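PDB 2V27: phenylalanine hydroxylase from Colwellia psychrerythraea, which probably hydroxylates L-phenylalanine to L-tyrosine at a mononuclear iron site, using dioxygen and tetrahydrobiopterin. Local coordinates for residues B[30-35]-B[56-61]; B[128-131]-B[135-138]; B[162-167]-B[208-213]; B[191-196]-B[218-223]. All coordinates share one frame; numbering follows the deposited sequence.

Contacts 2 and 3 are buried and centre on phenylalanine packing against aliphatic groups; contacts 1 and 4 are only partly buried and each joins a helix to an irregular loop. Both buried ones lie near the iron: contact 2 is at the end of helix 120-131, which carries His122 and His127, and contact 3 contains Glu167 of helix 152-167. Their segments touch, Phe136 resting on Ile166. Contact 4 alternates with contact 3 along the chain and packs against it; it alone bonds its two segments by a hydrogen bond. Contact 1 lies across the chain's centre from contact 3, and its apolar packing relies on a single helix ring.

Contact 1 (B[30-35]-B[56-61])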
loop_
_atom_site.group_PDB
_atom_site.type_symbol
_atom_site.label_atom_id
_atom_site.label_comp_id
_atom_site.label_asym_id
_atom_site.label_seq_id
_atom_site.Cartn_x
_atom_site.Cartn_y
_atom_site.Cartn_z
ATOM N N GLU B 30 -5.613 26.372 -1.803
ATOM C CA GLU B 30 -6.453 25.213 -2.134
ATOM C C GLU B 30 -6.284 24.116 -1.097
ATOM O O GLU B 30 -7.285 23.566 -0.589
ATOM C CB GLU B 30 -6.156 24.703 -3.543
ATOM C CG GLU B 30 -6.790 25.602 -4.601
ATOM C CD GLU B 30 -6.616 25.092 -6.015
ATOM O OE1 GLU B 30 -6.537 23.842 -6.214
ATOM O OE2 GLU B 30 -6.565 25.953 -6.930
ATOM N N LEU B 31 -5.030 23.840 -0.732
ATOM C CA LEU B 31 -4.723 22.874 0.356
ATOM C C LEU B 31 -5.340 23.252 1.703
ATOM O O LEU B 31 -5.956 22.410 2.399
ATOM C CB LEU B 31 -3.233 22.716 0.535
ATOM C CG LEU B 31 -2.469 22.111 -0.624
ATOM C CD1 LEU B 31 -0.947 22.147 -0.440
ATOM C CD2 LEU B 31 -2.946 20.681 -0.942
ATOM N N PHE B 32 -5.272 24.534 2.056
ATOM C CA PHE B 32 -5.771 25.041 3.332
ATOM C C PHE B 32 -7.286 24.966 3.337
ATOM O O PHE B 32 -7.904 24.417 4.274
ATOM C CB PHE B 32 -5.319 26.510 3.499
ATOM C CG PHE B 32 -5.370 27.005 4.909
ATOM C CD1 PHE B 32 -4.204 27.039 5.660
ATOM C CD2 PHE B 32 -6.559 27.439 5.507
ATOM C CE1 PHE B 32 -4.188 27.498 6.940
ATOM C CE2 PHE B 32 -6.564 27.887 6.833
ATOM C CZ PHE B 32 -5.346 27.923 7.550
ATOM N N THR B 33 -7.915 25.525 2.306
ATOM C CA THR B 33 -9.386 25.563 2.299
ATOM C C THR B 33 -10.000 24.159 2.352
ATOM O O THR B 33 -10.963 23.936 3.093
ATOM C CB THR B 33 -9.971 26.319 1.070
ATOM O OG1 THR B 33 -9.306 25.901 -0.129
ATOM C CG2 THR B 33 -9.841 27.790 1.252
ATOM N N ARG B 34 -9.450 23.234 1.556
ATOM C CA ARG B 34 -9.941 21.848 1.545
ATOM C C ARG B 34 -9.730 21.173 2.909
ATOM O O ARG B 34 -10.590 20.436 3.365
ATOM C CB ARG B 34 -9.377 21.012 0.402
ATOM C CG ARG B 34 -8.011 20.463 0.625
ATOM C CD ARG B 34 -7.499 19.769 -0.631
ATOM N NE ARG B 34 -6.279 19.052 -0.317
ATOM C CZ ARG B 34 -5.604 18.288 -1.148
ATOM N NH1 ARG B 34 -6.007 18.131 -2.425
ATOM N NH2 ARG B 34 -4.515 17.679 -0.689
ATOM N N GLN B 35 -8.608 21.441 3.566
ATOM C CA GLN B 35 -8.323 20.752 4.819
ATOM C C GLN B 35 -9.108 21.312 5.972
ATOM O O GLN B 35 -9.550 20.560 6.833
ATOM C CB GLN B 35 -6.824 20.767 5.137
ATOM C CG GLN B 35 -6.441 19.642 6.120
ATOM C CD GLN B 35 -6.597 18.216 5.542
ATOM O OE1 GLN B 35 -6.897 17.220 6.291
ATOM N NE2 GLN B 35 -6.397 18.095 4.245
ATOM N N LEU B 56 -2.871 31.439 10.921
ATOM C CA LEU B 56 -2.239 31.240 9.617
ATOM C C LEU B 56 -3.014 31.953 8.502
ATOM O O LEU B 56 -4.257 32.029 8.542
ATOM C CB LEU B 56 -2.162 29.731 9.299
ATOM C CG LEU B 56 -1.244 28.925 10.244
ATOM C CD1 LEU B 56 -1.399 27.461 9.854
ATOM C CD2 LEU B 56 0.222 29.338 10.189
ATOM N N PRO B 57 -2.291 32.439 7.474
ATOM C CA PRO B 57 -3.012 33.059 6.344
ATOM C C PRO B 57 -3.649 31.954 5.517
ATOM O O PRO B 57 -3.049 30.857 5.360
ATOM C CB PRO B 57 -1.911 33.766 5.549
ATOM C CG PRO B 57 -0.536 33.058 5.958
ATOM C CD PRO B 57 -0.816 32.443 7.340
ATOM N N THR B 58 -4.855 32.209 5.007
ATOM C CA THR B 58 -5.565 31.205 4.226
ATOM C C THR B 58 -5.218 31.235 2.713
ATOM O O THR B 58 -5.477 30.282 1.965
ATOM C CB THR B 58 -7.084 31.346 4.469
ATOM O OG1 THR B 58 -7.527 32.562 3.856
ATOM C CG2 THR B 58 -7.430 31.374 5.978
ATOM N N ASP B 59 -4.607 32.327 2.256
ATOM C CA ASP B 59 -4.446 32.577 0.819
ATOM C C ASP B 59 -3.009 32.752 0.326
ATOM O O ASP B 59 -2.783 33.052 -0.852
ATOM C CB ASP B 59 -5.241 33.829 0.455
ATOM C CG ASP B 59 -4.816 35.045 1.271
ATOM O OD1 ASP B 59 -3.820 34.984 2.059
ATOM O OD2 ASP B 59 -5.476 36.100 1.096
ATOM N N ARG B 60 -2.038 32.596 1.220
ATOM C CA ARG B 60 -0.644 32.627 0.807
ATOM C C ARG B 60 0.201 31.829 1.769
ATOM O O ARG B 60 -0.204 31.611 2.917
ATOM C CB ARG B 60 -0.130 34.060 0.685
ATOM C CG ARG B 60 -0.216 34.880 1.952
ATOM C CD ARG B 60 0.505 36.228 1.787
ATOM C CZ ARG B 60 1.354 36.259 4.607
ATOM N NH1 ARG B 60 2.560 35.746 4.341
ATOM N NH2 ARG B 60 1.001 36.553 5.859
ATOM N N ILE B 61 1.356 31.390 1.293
ATOM C CA ILE B 61 2.295 30.687 2.186
ATOM C C ILE B 61 2.906 31.652 3.244
ATOM O O ILE B 61 3.480 32.694 2.873
ATOM C CB ILE B 61 3.392 29.968 1.389
ATOM C CG1 ILE B 61 2.747 29.001 0.358
ATOM C CG2 ILE B 61 4.395 29.258 2.334
ATOM C CD1 ILE B 61 3.705 28.533 -0.719
#
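Phe32 reaches out from its helix and lies against the loop at Leu56 to Thr58, with its ring touching all three residues. Thr58 CA sits over one face, 4.2 Å from the Phe32 ring centroid and 15° off the normal, a CH-pi contact made by the backbone carbon itself. The same face is met nearer its rim by Pro57 O, which is 3.9 Å from Phe32 CE1. Thr58 adds its methyl group, CG2 standing 3.7 Å from Phe32 CE2. At the other flank Leu56 comes in obliquely, its CB 3.8 Å from Phe32 CE1. The ring gets this far because Phe32 CG is turned anti to its backbone N (chi1 -161°), which throws it off the helix toward the loop. The arrangement is a loop-on-helix packing in the mainly helical fold of the biopterin-dependent hydroxylases: the link between helices 45-54 and 64-75 is laid against helix 22-38. One shell further out, Trp28, a turn earlier on that helix, meets the Phe32 ring and also donates its NE1 hydrogen to Pro57 O, holding the carbonyl that faces the phenylalanine. Asn25 OD1 accepts from Ile61 N, binding the far end of the loop to the same helix. Phe125 makes an edge-to-face contact with Phe32, while Leu56 packs on Ile124, both belonging to helix 120-131, which also carries the iron ligands His122 and His127.

Contact 2 (B[128-131]-B[135-138]); sequences CPLL and SFAN
Leu131 O is met by Ala137 CB at 3.5 Å and also takes a hydrogen bond from Thr75 OG1, outside the two segments. One residue back, Leu130 O lies beside the root of Phe136, 3.3 Å from its CB. The main side-chain meeting is between these last two residues: Leu130 CB stands over the centre of the Phe136 ring, 3.6 Å from the centroid and 9° off the normal, in a nearly perpendicular CH-pi approach. Leu131 comes from another direction, with CD2 in the ring plane at the edge and 3.9 Å from Phe136 CE2. With chi1 at -180°, Phe136 CG lies opposite the backbone N, and the ring is carried over Leu130. Helices 120-131 and 134-147 follow each other across a very short link, and the ring packs back against the last two residues of the first. That first helix is loosely bonded here: Leu131 N makes only a weak bond to Cys128 O. Replacing Phe136 with an alanine would probably open a gap above Leu130 CB and take away the edge that Leu131 CD2 rests on, at a place where the side chain of the iron ligand His127 is only about 5 Å away. Dispersion and C-H contacts therefore hold the two segments together, while the carbonyl at the helix end finds its polar partner in Thr75, beyond them.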
loop_
_atom_site.group_PDB
_atom_site.type_symbol
_atom_site.label_atom_id
_atom_site.label_comp_id
_atom_site.label_asym_id
_atom_site.label_seq_id
_atom_site.Cartn_x
_atom_site.Cartn_y
_atom_site.Cartn_z
ATOM N N CYS B 128 2.703 22.401 13.043
ATOM C CA CYS B 128 2.995 23.621 13.793
ATOM C C CYS B 128 1.851 24.044 14.763
ATOM O O CYS B 128 2.134 24.555 15.852
ATOM C CB CYS B 128 3.391 24.745 12.831
ATOM S SG CYS B 128 5.077 24.526 12.266
ATOM N N PRO B 129 0.571 23.838 14.408
ATOM C CA PRO B 129 -0.410 24.246 15.424
ATOM C C PRO B 129 -0.253 23.508 16.778
ATOM O O PRO B 129 -0.482 24.102 17.857
ATOM C CB PRO B 129 -1.769 23.904 14.782
ATOM C CG PRO B 129 -1.492 23.945 13.301
ATOM C CD PRO B 129 -0.083 23.354 13.164
ATOM N N LEU B 130 0.152 22.240 16.744
ATOM C CA LEU B 130 0.381 21.535 17.990
ATOM C C LEU B 130 1.690 21.880 18.708
ATOM O O LEU B 130 1.819 21.629 19.917
ATOM C CB LEU B 130 0.190 20.021 17.766
ATOM C CG LEU B 130 -1.299 19.680 17.716
ATOM C CD1 LEU B 130 -1.426 18.274 17.057
ATOM C CD2 LEU B 130 -1.930 19.681 19.076
ATOM N N LEU B 131 2.639 22.494 17.967
ATOM C CA LEU B 131 3.854 22.950 18.615
ATOM C C LEU B 131 3.629 24.188 19.495
ATOM O O LEU B 131 4.522 24.585 20.281
ATOM C CB LEU B 131 4.993 23.197 17.607
ATOM C CG LEU B 131 5.601 21.941 16.942
ATOM C CD1 LEU B 131 6.524 22.329 15.751
ATOM C CD2 LEU B 131 6.378 21.109 17.958
ATOM N N SER B 135 2.263 20.377 26.111
ATOM C CA SER B 135 2.462 18.895 26.167
ATOM C C SER B 135 3.065 18.341 24.868
ATOM O O SER B 135 4.041 17.544 24.891
ATOM C CB SER B 135 1.173 18.176 26.448
ATOM O OG SER B 135 0.812 18.339 27.806
ATOM N N PHE B 136 2.535 18.774 23.729
ATOM C CA PHE B 136 2.993 18.224 22.444
ATOM C C PHE B 136 4.433 18.720 22.165
ATOM O O PHE B 136 5.309 17.960 21.751
ATOM C CB PHE B 136 2.020 18.648 21.349
ATOM C CG PHE B 136 2.380 18.125 19.942
ATOM C CD1 PHE B 136 1.775 16.965 19.446
ATOM C CD2 PHE B 136 3.356 18.783 19.128
ATOM C CE1 PHE B 136 2.070 16.508 18.124
ATOM C CE2 PHE B 136 3.626 18.343 17.829
ATOM C CZ PHE B 136 3.007 17.185 17.336
ATOM N N ALA B 137 4.669 20.032 22.343
ATOM C CA ALA B 137 6.018 20.622 22.181
ATOM C C ALA B 137 7.074 19.957 23.089
ATOM O O ALA B 137 8.173 19.593 22.633
ATOM C CB ALA B 137 5.959 22.163 22.424
ATOM N N ASN B 138 6.743 19.797 24.368
ATOM C CA ASN B 138 7.723 19.222 25.314
ATOM C C ASN B 138 8.015 17.776 24.931
ATOM O O ASN B 138 9.139 17.322 25.057
ATOM C CB ASN B 138 7.290 19.324 26.776
ATOM C CG ASN B 138 7.217 20.750 27.276
ATOM O OD1 ASN B 138 7.844 21.674 26.722
ATOM N ND2 ASN B 138 6.409 20.938 28.311
#

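Contact 3 (B[162-167]-B[208-213]); sequences YWFTIE and LDVLRT. With FE (Fe (III) ion), chain E.
Phe164 meets the second segment with both ends of its side chain: CB rests 3.9 Å from Val210 CG1, and CZ at the far end of the ring is 3.6 Å from Thr213 CG2. Both methyl groups approach the ring obliquely. The rotation about CA-CB puts Phe164 CG anti to its carbonyl carbon (chi1 -75°), and the chain then runs past Val210 in the opposite sense to the valine's own branch. Behind it, Trp163 CD1 sits over the centre of the Phe164 ring, 3.7 Å above its plane, which limits tilting toward that side. Trp163 is itself fixed by NE1, bonded to Gln221 OE1, and by stacking on Tyr215. Thr213 points CG2 at the phenylalanine by turning its hydroxyl elsewhere: OG1 donates to Asp209 O at 2.7 Å, from well above the carbonyl plane, and also bonds Tyr225 OH. Helix 152-167 widens into a pi-type turn here, so that Tyr162 O takes Thr165 N and Glu167 N on opposite faces of its plane. That turn leads directly to Glu167, the carboxylate of the two-histidine, one-carboxylate triad of this hydroxylase family. Bent at chi2 (-71°), Glu167 brings both oxygens to the iron(III) ion, OE1 at 2.1 Å and OE2 at 2.3 Å. His122 and His127 supply the protein's other two ligands, and two waters complete the coordination, water 2 lying 2.1 Å from the iron.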
loop_
_atom_site.group_PDB
_atom_site.type_symbol
_atom_site.label_atom_id
_atom_site.label_comp_id
_atom_site.label_asym_id
_atom_site.label_seq_id
_atom_site.Cartn_x
_atom_site.Cartn_y
_atom_site.Cartn_z
ATOM N N TYR B 162 7.652 7.801 16.800
ATOM C CA TYR B 162 7.312 9.091 16.216
ATOM C C TYR B 162 6.168 8.870 15.216
ATOM O O TYR B 162 5.172 9.628 15.205
ATOM C CB TYR B 162 8.554 9.609 15.485
ATOM C CG TYR B 162 8.506 11.072 15.036
ATOM C CD1 TYR B 162 8.948 12.084 15.905
ATOM C CD2 TYR B 162 8.029 11.430 13.784
ATOM C CE1 TYR B 162 8.930 13.428 15.540
ATOM C CE2 TYR B 162 8.024 12.810 13.388
ATOM C CZ TYR B 162 8.500 13.774 14.303
ATOM O OH TYR B 162 8.526 15.150 14.055
ATOM N N TRP B 163 6.268 7.796 14.431
ATOM C CA TRP B 163 5.287 7.509 13.395
ATOM C C TRP B 163 3.896 7.367 14.019
ATOM O O TRP B 163 2.932 7.943 13.533
ATOM C CB TRP B 163 5.683 6.207 12.678
ATOM C CG TRP B 163 4.737 5.821 11.573
ATOM C CD1 TRP B 163 3.759 4.820 11.598
ATOM C CD2 TRP B 163 4.720 6.364 10.249
ATOM N NE1 TRP B 163 3.129 4.751 10.358
ATOM C CE2 TRP B 163 3.709 5.669 9.504
ATOM C CE3 TRP B 163 5.442 7.388 9.618
ATOM C CZ2 TRP B 163 3.410 5.992 8.149
ATOM C CZ3 TRP B 163 5.164 7.690 8.276
ATOM C CH2 TRP B 163 4.153 6.994 7.554
ATOM N N PHE B 164 3.824 6.585 15.086
ATOM C CA PHE B 164 2.552 6.311 15.693
ATOM C C PHE B 164 2.002 7.388 16.616
ATOM O O PHE B 164 0.889 7.229 17.143
ATOM C CB PHE B 164 2.630 4.969 16.387
ATOM C CG PHE B 164 2.607 3.817 15.404
ATOM C CD1 PHE B 164 3.736 2.985 15.222
ATOM C CD2 PHE B 164 1.439 3.603 14.627
ATOM C CE1 PHE B 164 3.695 1.886 14.306
ATOM C CE2 PHE B 164 1.362 2.548 13.719
ATOM C CZ PHE B 164 2.487 1.671 13.562
ATOM N N THR B 165 2.761 8.484 16.829
ATOM C CA THR B 165 2.328 9.599 17.704
ATOM C C THR B 165 2.293 10.870 16.849
ATOM O O THR B 165 1.251 11.234 16.325
ATOM C CB THR B 165 3.274 9.759 18.964
ATOM O OG1 THR B 165 4.659 9.801 18.560
ATOM C CG2 THR B 165 3.053 8.554 19.885
ATOM N N ILE B 166 3.438 11.516 16.673
ATOM C CA ILE B 166 3.483 12.770 15.925
ATOM C C ILE B 166 2.933 12.673 14.503
ATOM O O ILE B 166 2.314 13.658 14.033
ATOM C CB ILE B 166 4.945 13.304 15.973
ATOM C CG1 ILE B 166 5.229 13.756 17.448
ATOM C CG2 ILE B 166 5.182 14.483 14.952
ATOM C CD1 ILE B 166 6.632 14.092 17.734
ATOM N N GLU B 167 3.195 11.553 13.788
ATOM C CA GLU B 167 2.692 11.482 12.416
ATOM C C GLU B 167 1.235 10.958 12.333
ATOM O O GLU B 167 0.402 11.572 11.631
ATOM C CB GLU B 167 3.655 10.732 11.466
ATOM C CG GLU B 167 5.012 11.410 11.440
ATOM C CD GLU B 167 4.981 12.777 10.700
ATOM O OE1 GLU B 167 6.006 13.490 10.772
ATOM O OE2 GLU B 167 3.984 13.138 10.021
ATOM N N LEU B 208 5.066 -0.214 24.698
ATOM C CA LEU B 208 5.689 -1.475 24.266
ATOM C C LEU B 208 5.024 -2.009 22.979
ATOM O O LEU B 208 5.752 -2.374 22.026
ATOM C CB LEU B 208 5.679 -2.530 25.425
ATOM C CG LEU B 208 6.398 -3.809 25.062
ATOM C CD1 LEU B 208 7.888 -3.579 24.770
ATOM C CD2 LEU B 208 6.242 -4.674 26.330
ATOM N N ASP B 209 3.688 -2.008 22.911
ATOM C CA ASP B 209 2.999 -2.421 21.665
ATOM C C ASP B 209 3.522 -1.571 20.467
ATOM O O ASP B 209 3.854 -2.107 19.392
ATOM C CB ASP B 209 1.478 -2.249 21.764
ATOM C CG ASP B 209 0.824 -3.383 22.393
ATOM O OD1 ASP B 209 1.284 -4.529 22.184
ATOM O OD2 ASP B 209 -0.185 -3.089 23.065
ATOM N N VAL B 210 3.616 -0.251 20.706
ATOM C CA VAL B 210 4.001 0.681 19.627
ATOM C C VAL B 210 5.418 0.358 19.176
ATOM O O VAL B 210 5.650 0.190 17.984
ATOM C CB VAL B 210 3.924 2.146 20.110
ATOM C CG1 VAL B 210 4.705 3.133 19.127
ATOM C CG2 VAL B 210 2.525 2.564 20.269
ATOM N N LEU B 211 6.373 0.197 20.106
ATOM C CA LEU B 211 7.755 -0.096 19.714
ATOM C C LEU B 211 7.906 -1.444 18.929
ATOM O O LEU B 211 8.867 -1.640 18.197
ATOM C CB LEU B 211 8.647 -0.140 20.973
ATOM C CG LEU B 211 8.894 1.229 21.634
ATOM C CD1 LEU B 211 9.534 1.033 22.989
ATOM C CD2 LEU B 211 9.732 2.184 20.749
ATOM N N ARG B 212 6.947 -2.348 19.166
ATOM C CA ARG B 212 6.951 -3.675 18.516
ATOM C C ARG B 212 6.187 -3.735 17.182
ATOM O O ARG B 212 6.108 -4.804 16.582
ATOM C CB ARG B 212 6.344 -4.700 19.456
ATOM C CG ARG B 212 7.340 -4.991 20.641
ATOM C CD ARG B 212 6.732 -5.993 21.640
ATOM N NE ARG B 212 6.734 -7.292 21.005
ATOM C CZ ARG B 212 5.668 -8.056 20.775
ATOM N NH1 ARG B 212 4.425 -7.720 21.193
ATOM N NH2 ARG B 212 5.861 -9.180 20.092
ATOM N N THR B 213 5.603 -2.628 16.714
ATOM C CA THR B 213 4.696 -2.712 15.543
ATOM C C THR B 213 5.433 -2.406 14.213
ATOM O O THR B 213 5.849 -1.266 13.996
ATOM C CB THR B 213 3.520 -1.711 15.731
ATOM O OG1 THR B 213 2.779 -2.026 16.927
ATOM C CG2 THR B 213 2.553 -1.822 14.519
HETATM FE FE FE E . 5.218 14.996 9.522
HETATM O O HOH W 1 6.405 13.816 8.009
HETATM O O HOH W 2 6.998 16.098 9.461
#

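Contact 4 (B[191-196]-B[218-223]); sequences TDYAMN and DIMQPI
Tyr193 leaves helix 188-196 and runs out along Met220 to end on the backbone of Gln221. Its CB already meets the methionine methyl, Met220 CE, at 3.6 Å. At the root of the ring the packing is tighter, Tyr193 CG lying 3.3 Å from Met220 CE, which sits over one face, off centre. Seen from the ring centroid, this methyl is 3.6 Å away and 23° off the normal, a CH-pi contact. Bends at chi2 and chi3 of Met220 bring the methyl onto the face, with SD behind it, 5.0 Å from the Tyr193 ring centroid, a longer Met-aromatic contact. Further out, Tyr193 CZ reaches Met220 CB at 3.6 Å. At the tip, Tyr193 OH donates to Gln221 O at 2.7 Å; the oxygen lies at the ring edge, in its plane, whereas the hydroxyl stands 60° out of the carbonyl plane. The loop entering strand 223-227 is thus pinned to the helix. Gln221 stiffens that loop from within, NE2 donating to Ile219 O at 2.9 Å. Met220 also packs on Pro262 of the second protein copy in the assembly. A phenylalanine here lacks the hydroxyl, and Gln221 O would probably lose its bond to the helix, leaving the loop less firmly tied. Apolar packing and one short bond thus divide the work: Met220 CE and CB lie along the ring, and the hydroxyl ties its end to the carbonyl of Gln221.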
loop_
_atom_site.group_PDB
_atom_site.type_symbol
_atom_site.label_atom_id
_atom_site.label_comp_id
_atom_site.label_asym_id
_atom_site.label_seq_id
_atom_site.Cartn_x
_atom_site.Cartn_y
_atom_site.Cartn_z
ATOM N N THR B 191 -7.223 11.739 6.486
ATOM C CA THR B 191 -8.239 12.078 7.482
ATOM C C THR B 191 -9.488 11.183 7.319
ATOM O O THR B 191 -10.042 10.673 8.307
ATOM C CB THR B 191 -8.613 13.571 7.360
ATOM O OG1 THR B 191 -7.525 14.327 7.877
ATOM C CG2 THR B 191 -9.853 13.899 8.186
ATOM N N ASP B 192 -9.936 11.031 6.070
ATOM C CA ASP B 192 -11.167 10.255 5.846
ATOM C C ASP B 192 -10.912 8.808 6.292
ATOM O O ASP B 192 -11.731 8.223 6.989
ATOM C CB ASP B 192 -11.508 10.268 4.365
ATOM C CG ASP B 192 -12.799 9.500 4.031
ATOM O OD1 ASP B 192 -12.824 8.887 2.958
ATOM O OD2 ASP B 192 -13.792 9.579 4.761
ATOM N N TYR B 193 -9.774 8.249 5.945
ATOM C CA TYR B 193 -9.506 6.835 6.206
ATOM C C TYR B 193 -9.367 6.625 7.724
ATOM O O TYR B 193 -9.974 5.720 8.303
ATOM C CB TYR B 193 -8.235 6.440 5.465
ATOM C CG TYR B 193 -7.727 5.052 5.750
ATOM C CD1 TYR B 193 -8.148 3.914 4.999
ATOM C CD2 TYR B 193 -6.730 4.875 6.717
ATOM C CE1 TYR B 193 -7.601 2.634 5.274
ATOM C CE2 TYR B 193 -6.196 3.625 7.006
ATOM C CZ TYR B 193 -6.632 2.499 6.278
ATOM O OH TYR B 193 -6.067 1.254 6.546
ATOM N N ALA B 194 -8.604 7.498 8.393
ATOM C CA ALA B 194 -8.389 7.392 9.843
ATOM C C ALA B 194 -9.697 7.518 10.614
ATOM O O ALA B 194 -9.870 6.813 11.609
ATOM C CB ALA B 194 -7.359 8.450 10.321
ATOM N N MET B 195 -10.616 8.373 10.138
ATOM C CA MET B 195 -11.868 8.549 10.891
ATOM C C MET B 195 -12.897 7.507 10.529
ATOM O O MET B 195 -13.700 7.170 11.382
ATOM C CB MET B 195 -12.445 9.936 10.614
ATOM C CG MET B 195 -11.548 11.062 11.180
ATOM S SD MET B 195 -11.371 11.041 12.991
ATOM C CE MET B 195 -9.899 10.027 13.240
ATOM N N ASN B 196 -12.911 7.091 9.272
ATOM C CA ASN B 196 -14.098 6.396 8.743
ATOM C C ASN B 196 -13.908 4.934 8.331
ATOM O O ASN B 196 -14.904 4.218 8.171
ATOM C CB ASN B 196 -14.709 7.166 7.573
ATOM C CG ASN B 196 -15.232 8.510 8.021
ATOM O OD1 ASN B 196 -15.908 8.585 9.033
ATOM N ND2 ASN B 196 -14.873 9.561 7.308
ATOM N N ASP B 218 4.319 3.739 2.782
ATOM C CA ASP B 218 3.676 3.872 1.465
ATOM C C ASP B 218 2.360 3.092 1.319
ATOM O O ASP B 218 1.885 2.856 0.201
ATOM C CB ASP B 218 4.685 3.442 0.373
ATOM C CG ASP B 218 5.941 4.304 0.355
ATOM O OD1 ASP B 218 5.821 5.510 0.658
ATOM O OD2 ASP B 218 7.057 3.790 0.047
ATOM N N ILE B 219 1.777 2.723 2.460
ATOM C CA ILE B 219 0.497 1.976 2.462
ATOM C C ILE B 219 -0.561 2.637 3.377
ATOM O O ILE B 219 -0.217 3.475 4.226
ATOM C CB ILE B 219 0.616 0.462 2.863
ATOM C CG1 ILE B 219 1.053 0.361 4.345
ATOM C CG2 ILE B 219 1.591 -0.261 1.951
ATOM C CD1 ILE B 219 1.033 -1.091 4.848
ATOM N N MET B 220 -1.851 2.310 3.185
ATOM C CA MET B 220 -2.874 2.736 4.130
ATOM C C MET B 220 -2.584 1.949 5.426
ATOM O O MET B 220 -2.420 0.738 5.439
ATOM C CB MET B 220 -4.242 2.432 3.576
ATOM C CG MET B 220 -4.524 3.114 2.215
ATOM S SD MET B 220 -4.176 4.898 2.192
ATOM C CE MET B 220 -5.473 5.484 3.320
ATOM N N GLN B 221 -2.463 2.691 6.518
ATOM C CA GLN B 221 -2.053 2.125 7.777
ATOM C C GLN B 221 -3.082 1.096 8.326
ATOM O O GLN B 221 -4.267 1.413 8.537
ATOM C CB GLN B 221 -1.799 3.264 8.793
ATOM C CG GLN B 221 -0.592 4.174 8.343
ATOM C CD GLN B 221 0.629 3.344 8.118
ATOM O OE1 GLN B 221 1.203 2.791 9.065
ATOM N NE2 GLN B 221 1.061 3.291 6.875
ATOM N N PRO B 222 -2.628 -0.141 8.582
ATOM C CA PRO B 222 -3.531 -1.139 9.159
ATOM C C PRO B 222 -3.797 -0.960 10.645
ATOM O O PRO B 222 -4.814 -1.476 11.157
ATOM C CB PRO B 222 -2.831 -2.484 8.878
ATOM C CG PRO B 222 -1.397 -2.143 8.626
ATOM C CD PRO B 222 -1.298 -0.686 8.224
ATOM N N ILE B 223 -2.969 -0.154 11.319
ATOM C CA ILE B 223 -3.046 -0.021 12.774
ATOM C C ILE B 223 -2.781 1.446 13.161
ATOM O O ILE B 223 -1.834 2.053 12.663
ATOM C CB ILE B 223 -1.948 -0.858 13.470
ATOM C CG1 ILE B 223 -2.155 -2.339 13.228
ATOM C CG2 ILE B 223 -1.947 -0.565 14.971
ATOM C CD1 ILE B 223 -0.926 -3.174 13.614
#